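Local coordinates for CELL division control protein 11 (Saccharomyces cerevisiae, PDB 5AR1), which is a septin of the GTPase family that assembles with other septins into the filament collar at the yeast mother-bud neck, which splits into two rings just before cytokinesis, at residues 115-119 and 165-169; 159-163 and 200-204. All blocks are in the same frame, centred on the assembly; numbering follows the deposited sequence.

Interaction 1: residues 115-119 and 165-169; sequences IRHQY and LGSLV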
loop_
_atom_site.group_PDB
_atom_site.type_symbol
_atom_site.label_atom_id
_atom_site.label_comp_id
_atom_site.label_asym_id
_atom_site.label_seq_id
_atom_site.Cartn_x
_atom_site.Cartn_y
_atom_site.Cartn_z
ATOM N N ILE A 115 -0.002 7.478 -12.270
ATOM C CA ILE A 115 -1.122 7.657 -11.322
ATOM C C ILE A 115 -2.042 8.783 -11.786
ATOM O O ILE A 115 -3.219 8.519 -12.018
ATOM C CB ILE A 115 -0.642 7.846 -9.841
ATOM C CG1 ILE A 115 -0.055 6.547 -9.282
ATOM C CG2 ILE A 115 -1.748 8.383 -8.905
ATOM C CD1 ILE A 115 1.001 6.776 -8.426
ATOM N N ARG A 116 -1.497 10.011 -11.983
ATOM C CA ARG A 116 -2.248 11.181 -12.455
ATOM C C ARG A 116 -2.907 10.927 -13.809
ATOM O O ARG A 116 -4.052 11.331 -14.022
ATOM C CB ARG A 116 -1.319 12.396 -12.568
ATOM C CG ARG A 116 -1.490 13.431 -11.477
ATOM C CD ARG A 116 -0.292 14.354 -11.428
ATOM N NE ARG A 116 0.382 14.297 -10.128
ATOM C CZ ARG A 116 1.579 14.821 -9.873
ATOM N NH1 ARG A 116 2.262 15.441 -10.832
ATOM N NH2 ARG A 116 2.108 14.722 -8.658
ATOM N N HIS A 117 -2.182 10.252 -14.712
ATOM C CA HIS A 117 -2.611 9.977 -16.087
ATOM C C HIS A 117 -3.760 8.978 -16.139
ATOM O O HIS A 117 -4.634 9.095 -17.006
ATOM C CB HIS A 117 -1.426 9.567 -17.002
ATOM C CG HIS A 117 -1.845 8.995 -18.317
ATOM N ND1 HIS A 117 -2.387 9.795 -19.308
ATOM C CD2 HIS A 117 -1.836 7.711 -18.741
ATOM C CE1 HIS A 117 -2.659 8.980 -20.316
ATOM N NE2 HIS A 117 -2.354 7.714 -20.017
ATOM N N GLN A 118 -3.769 8.021 -15.212
ATOM C CA GLN A 118 -4.844 7.047 -15.147
ATOM C C GLN A 118 -6.132 7.752 -14.728
ATOM O O GLN A 118 -7.192 7.490 -15.307
ATOM C CB GLN A 118 -4.477 5.923 -14.175
ATOM C CG GLN A 118 -3.398 4.983 -14.710
ATOM C CD GLN A 118 -3.782 4.327 -16.008
ATOM O OE1 GLN A 118 -4.926 3.899 -16.215
ATOM N NE2 GLN A 118 -2.829 4.248 -16.912
ATOM N N TYR A 119 -6.008 8.695 -13.761
ATOM C CA TYR A 119 -7.094 9.531 -13.252
ATOM C C TYR A 119 -7.474 10.556 -14.315
ATOM O O TYR A 119 -8.612 11.017 -14.323
ATOM C CB TYR A 119 -6.706 10.252 -11.949
ATOM C CG TYR A 119 -6.652 9.397 -10.702
ATOM C CD1 TYR A 119 -7.799 9.137 -9.959
ATOM C CD2 TYR A 119 -5.438 8.938 -10.199
ATOM C CE1 TYR A 119 -7.745 8.393 -8.780
ATOM C CE2 TYR A 119 -5.374 8.178 -9.034
ATOM C CZ TYR A 119 -6.528 7.920 -8.320
ATOM O OH TYR A 119 -6.459 7.174 -7.174
ATOM N N LEU A 165 2.255 11.769 -3.154
ATOM C CA LEU A 165 1.507 10.670 -3.752
ATOM C C LEU A 165 0.426 10.102 -2.875
ATOM O O LEU A 165 -0.484 9.472 -3.398
ATOM C CB LEU A 165 2.461 9.583 -4.261
ATOM C CG LEU A 165 3.180 10.034 -5.563
ATOM C CD1 LEU A 165 4.587 10.606 -5.298
ATOM C CD2 LEU A 165 3.200 8.951 -6.610
ATOM N N GLY A 166 0.468 10.413 -1.584
ATOM C CA GLY A 166 -0.510 9.959 -0.593
ATOM C C GLY A 166 -1.886 10.576 -0.737
ATOM O O GLY A 166 -2.849 10.111 -0.121
ATOM N N SER A 167 -1.978 11.633 -1.537
ATOM C CA SER A 167 -3.235 12.312 -1.808
ATOM C C SER A 167 -3.881 11.715 -3.061
ATOM O O SER A 167 -5.103 11.770 -3.200
ATOM C CB SER A 167 -2.992 13.805 -1.997
ATOM O OG SER A 167 -4.218 14.514 -1.936
ATOM N N LEU A 168 -3.054 11.138 -3.964
ATOM C CA LEU A 168 -3.483 10.541 -5.230
ATOM C C LEU A 168 -3.714 9.023 -5.167
ATOM O O LEU A 168 -4.624 8.546 -5.836
ATOM C CB LEU A 168 -2.489 10.862 -6.358
ATOM C CG LEU A 168 -2.106 12.322 -6.550
ATOM C CD1 LEU A 168 -0.598 12.504 -6.434
ATOM C CD2 LEU A 168 -2.623 12.852 -7.867
ATOM N N VAL A 169 -2.885 8.265 -4.422
ATOM C CA VAL A 169 -2.994 6.800 -4.328
ATOM C C VAL A 169 -3.093 6.349 -2.875
ATOM O O VAL A 169 -2.568 7.042 -2.008
ATOM C CB VAL A 169 -1.852 6.087 -5.123
ATOM C CG1 VAL A 169 -0.473 6.344 -4.526
ATOM C CG2 VAL A 169 -2.101 4.593 -5.276
#
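Ile115, Arg116 and Tyr119, on one face of helix 109-125, pack against Leu165, Leu168 and Val169 in a largely buried, mostly apolar helix-to-loop contact, at the turn between helix 156-165 and strand 171-175. Ile115 lies at the middle of it and works with two separate branches. CG2 of Ile115, anti to the backbone N (chi1 -70°), lies 3.6 Å from CB of Leu168. The other branch carries CD1 of Ile115 to within 3.6 Å of CD2 of Leu165, and more loosely to CG1 of Val169, whose side chain crosses it at about a right angle.

Leu168 has a second neighbour in Arg116. CD2 of Leu168 lies 3.8 Å from CG of Arg116, on the aliphatic part of that side chain, and is also near the guanidinium plane at its edge; Tyr296 of helix 292-300 touches both side chains. In the P-loop GTPase fold of the septin G domain, strand 171-175 is the outermost parallel strand of the mixed sheet, and helix 109-125 packs against the turn that leads into it.

The polar component is a single bond. The Tyr119 hydroxyl donates weakly to the carbonyl oxygen of Leu168, with Tyr119 OH and Leu168 O 2.7 Å apart, and the ring stands obliquely to that oxygen. Leu292 and Tyr293 of helix 292-300 also pack on the Tyr119 side chain. Within the turn itself, Leu165 O accepts from the backbone N of Leu168 as well as from that of Val169. The Val169 N to Leu165 O distance is 2.9 Å.

Interaction 2: residues 159-163 and 200-204; sequences VEFIR and WNLPI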
loop_
_atom_site.group_PDB
_atom_site.type_symbol
_atom_site.label_atom_id
_atom_site.label_comp_id
_atom_site.label_asym_id
_atom_site.label_seq_id
_atom_site.Cartn_x
_atom_site.Cartn_y
_atom_site.Cartn_z
ATOM N N VAL A 159 9.719 9.866 3.035
ATOM C CA VAL A 159 8.804 10.898 3.526
ATOM C C VAL A 159 8.268 11.757 2.385
ATOM O O VAL A 159 7.054 11.864 2.230
ATOM C CB VAL A 159 9.429 11.737 4.673
ATOM C CG1 VAL A 159 8.748 13.102 4.833
ATOM C CG2 VAL A 159 9.393 10.965 5.980
ATOM N N GLU A 160 9.164 12.345 1.583
ATOM C CA GLU A 160 8.774 13.211 0.458
ATOM C C GLU A 160 7.968 12.497 -0.609
ATOM O O GLU A 160 7.141 13.139 -1.253
ATOM C CB GLU A 160 9.965 13.950 -0.157
ATOM C CG GLU A 160 9.872 15.449 0.079
ATOM C CD GLU A 160 8.601 16.114 -0.427
ATOM O OE1 GLU A 160 8.344 16.066 -1.651
ATOM O OE2 GLU A 160 7.862 16.685 0.405
ATOM N N PHE A 161 8.161 11.174 -0.765
ATOM C CA PHE A 161 7.387 10.418 -1.727
ATOM C C PHE A 161 5.956 10.281 -1.252
ATOM O O PHE A 161 5.039 10.661 -1.977
ATOM C CB PHE A 161 7.978 9.018 -2.009
ATOM C CG PHE A 161 7.190 8.266 -3.066
ATOM C CD1 PHE A 161 6.075 7.496 -2.719
ATOM C CD2 PHE A 161 7.522 8.378 -4.418
ATOM C CE1 PHE A 161 5.311 6.849 -3.706
ATOM C CE2 PHE A 161 6.772 7.712 -5.400
ATOM C CZ PHE A 161 5.667 6.958 -5.033
ATOM N N ILE A 162 5.756 9.725 -0.058
ATOM C CA ILE A 162 4.413 9.441 0.397
ATOM C C ILE A 162 3.592 10.715 0.729
ATOM O O ILE A 162 2.372 10.599 0.719
ATOM C CB ILE A 162 4.346 8.353 1.523
ATOM C CG1 ILE A 162 4.916 8.806 2.866
ATOM C CG2 ILE A 162 5.020 7.053 1.056
ATOM C CD1 ILE A 162 5.287 7.656 3.759
ATOM N N ARG A 163 4.188 11.910 0.935
ATOM C CA ARG A 163 3.301 13.054 1.219
ATOM C C ARG A 163 2.595 13.585 -0.010
ATOM O O ARG A 163 1.419 13.965 0.058
ATOM C CB ARG A 163 3.954 14.198 1.993
ATOM C CG ARG A 163 5.333 14.664 1.568
ATOM C CD ARG A 163 6.127 15.243 2.749
ATOM N NE ARG A 163 5.341 15.424 3.980
ATOM C CZ ARG A 163 4.642 16.519 4.280
ATOM N NH1 ARG A 163 4.610 17.547 3.437
ATOM N NH2 ARG A 163 3.949 16.581 5.409
ATOM N N TRP A 200 5.273 13.668 10.369
ATOM C CA TRP A 200 5.215 14.333 9.075
ATOM C C TRP A 200 3.815 14.259 8.465
ATOM O O TRP A 200 3.658 14.499 7.264
ATOM C CB TRP A 200 6.325 13.801 8.135
ATOM C CG TRP A 200 7.685 14.007 8.719
ATOM C CD1 TRP A 200 8.440 13.083 9.382
ATOM C CD2 TRP A 200 8.325 15.268 8.922
ATOM N NE1 TRP A 200 9.547 13.683 9.935
ATOM C CE2 TRP A 200 9.496 15.027 9.676
ATOM C CE3 TRP A 200 8.031 16.582 8.519
ATOM C CZ2 TRP A 200 10.381 16.049 10.024
ATOM C CZ3 TRP A 200 8.908 17.595 8.870
ATOM C CH2 TRP A 200 10.055 17.326 9.631
ATOM N N ASN A 201 2.793 13.952 9.302
ATOM C CA ASN A 201 1.388 13.801 8.905
ATOM C C ASN A 201 1.317 13.130 7.529
ATOM O O ASN A 201 0.889 13.744 6.541
ATOM C CB ASN A 201 0.666 15.151 8.909
ATOM C CG ASN A 201 0.271 15.697 10.257
ATOM O OD1 ASN A 201 0.385 16.895 10.488
ATOM N ND2 ASN A 201 -0.241 14.861 11.168
ATOM N N LEU A 202 1.849 11.905 7.440
ATOM C CA LEU A 202 1.914 11.261 6.140
ATOM C C LEU A 202 0.595 10.591 5.809
ATOM O O LEU A 202 0.050 9.853 6.625
ATOM C CB LEU A 202 3.139 10.351 5.991
ATOM C CG LEU A 202 4.477 11.111 6.078
ATOM C CD1 LEU A 202 5.632 10.197 6.402
ATOM C CD2 LEU A 202 4.739 11.948 4.862
ATOM N N PRO A 203 -0.007 10.979 4.664
ATOM C CA PRO A 203 -1.324 10.438 4.321
ATOM C C PRO A 203 -1.252 9.003 3.788
ATOM O O PRO A 203 -1.079 8.771 2.582
ATOM C CB PRO A 203 -1.887 11.470 3.351
ATOM C CG PRO A 203 -0.705 12.169 2.786
ATOM C CD PRO A 203 0.490 11.909 3.626
ATOM N N ILE A 204 -1.378 8.041 4.725
ATOM C CA ILE A 204 -1.330 6.601 4.531
ATOM C C ILE A 204 -2.752 6.058 4.605
ATOM O O ILE A 204 -3.579 6.703 5.249
ATOM C CB ILE A 204 -0.366 6.089 5.657
ATOM C CG1 ILE A 204 0.923 5.567 5.037
ATOM C CG2 ILE A 204 -0.956 5.089 6.733
ATOM C CD1 ILE A 204 1.754 6.656 4.380
#
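Leu202 inserts its isobutyl group against Val159, Ile162 and Arg163 of helix 156-165, on the side of the septin P-loop GTPase domain where helix 183-199 ends. That end is a Schellman motif with Asn201, at positive phi, as the C-prime residue, and the chain then runs as an irregular segment beside helix 156-165.

The apolar contacts form a row. CD1 of Leu202 lies 3.7 Å from CD1 of Ile162 and 3.9 Å from CG2 of Val159, and both side chains cross it at about a right angle. The chi1 of Ile162 (69°) turns its CG1 onto CD2 of Leu202, 3.7 Å away. Ile162 extends further to Ile204, CD1 to CD1 at 3.7 Å; Ile171 of strand 171-175 touches both isoleucines. At the other end of the row, CG1 of Val159 lies by CB and CG of Trp200, and CG2 of Val159 is 4.1 Å from CD1 of Trp200.

The Pro203 ring makes van der Waals contact with the helix backbone, its CD 3.7 Å from the carbonyl oxygen of Ile162.

One charged side chain provides the polar link. Arg163, bent at chi3 (-9°), crosses Leu202 at about a right angle, with NE of Arg163 3.6 Å from CD2 of Leu202. Beyond it, NH2 of Arg163 donates to the backbone oxygen of Trp200 at 2.8 Å, almost straight at 170°, with that oxygen nearly in the guanidinium plane.

Helix 156-165 connects the two contacts: residues 159-163 lie on its last turns in interaction 2, and Leu165 at its end opens the turn used in interaction 1. Their centres are about 14 Å apart, and they touch directly where Gly166 O lies 3.9 Å from Pro203 CB, a packing contact. The helix and the turn after it thus touch helix 109-125 through one contact and the chain leaving helix 183-199 through the other. Neither contact includes a residue assigned to GTP binding. The side chains of Ile162 and Leu165 lie about 9 Å and about 11 Å from Gly34 of the predicted G1 motif, a GTP-binding residue by similarity.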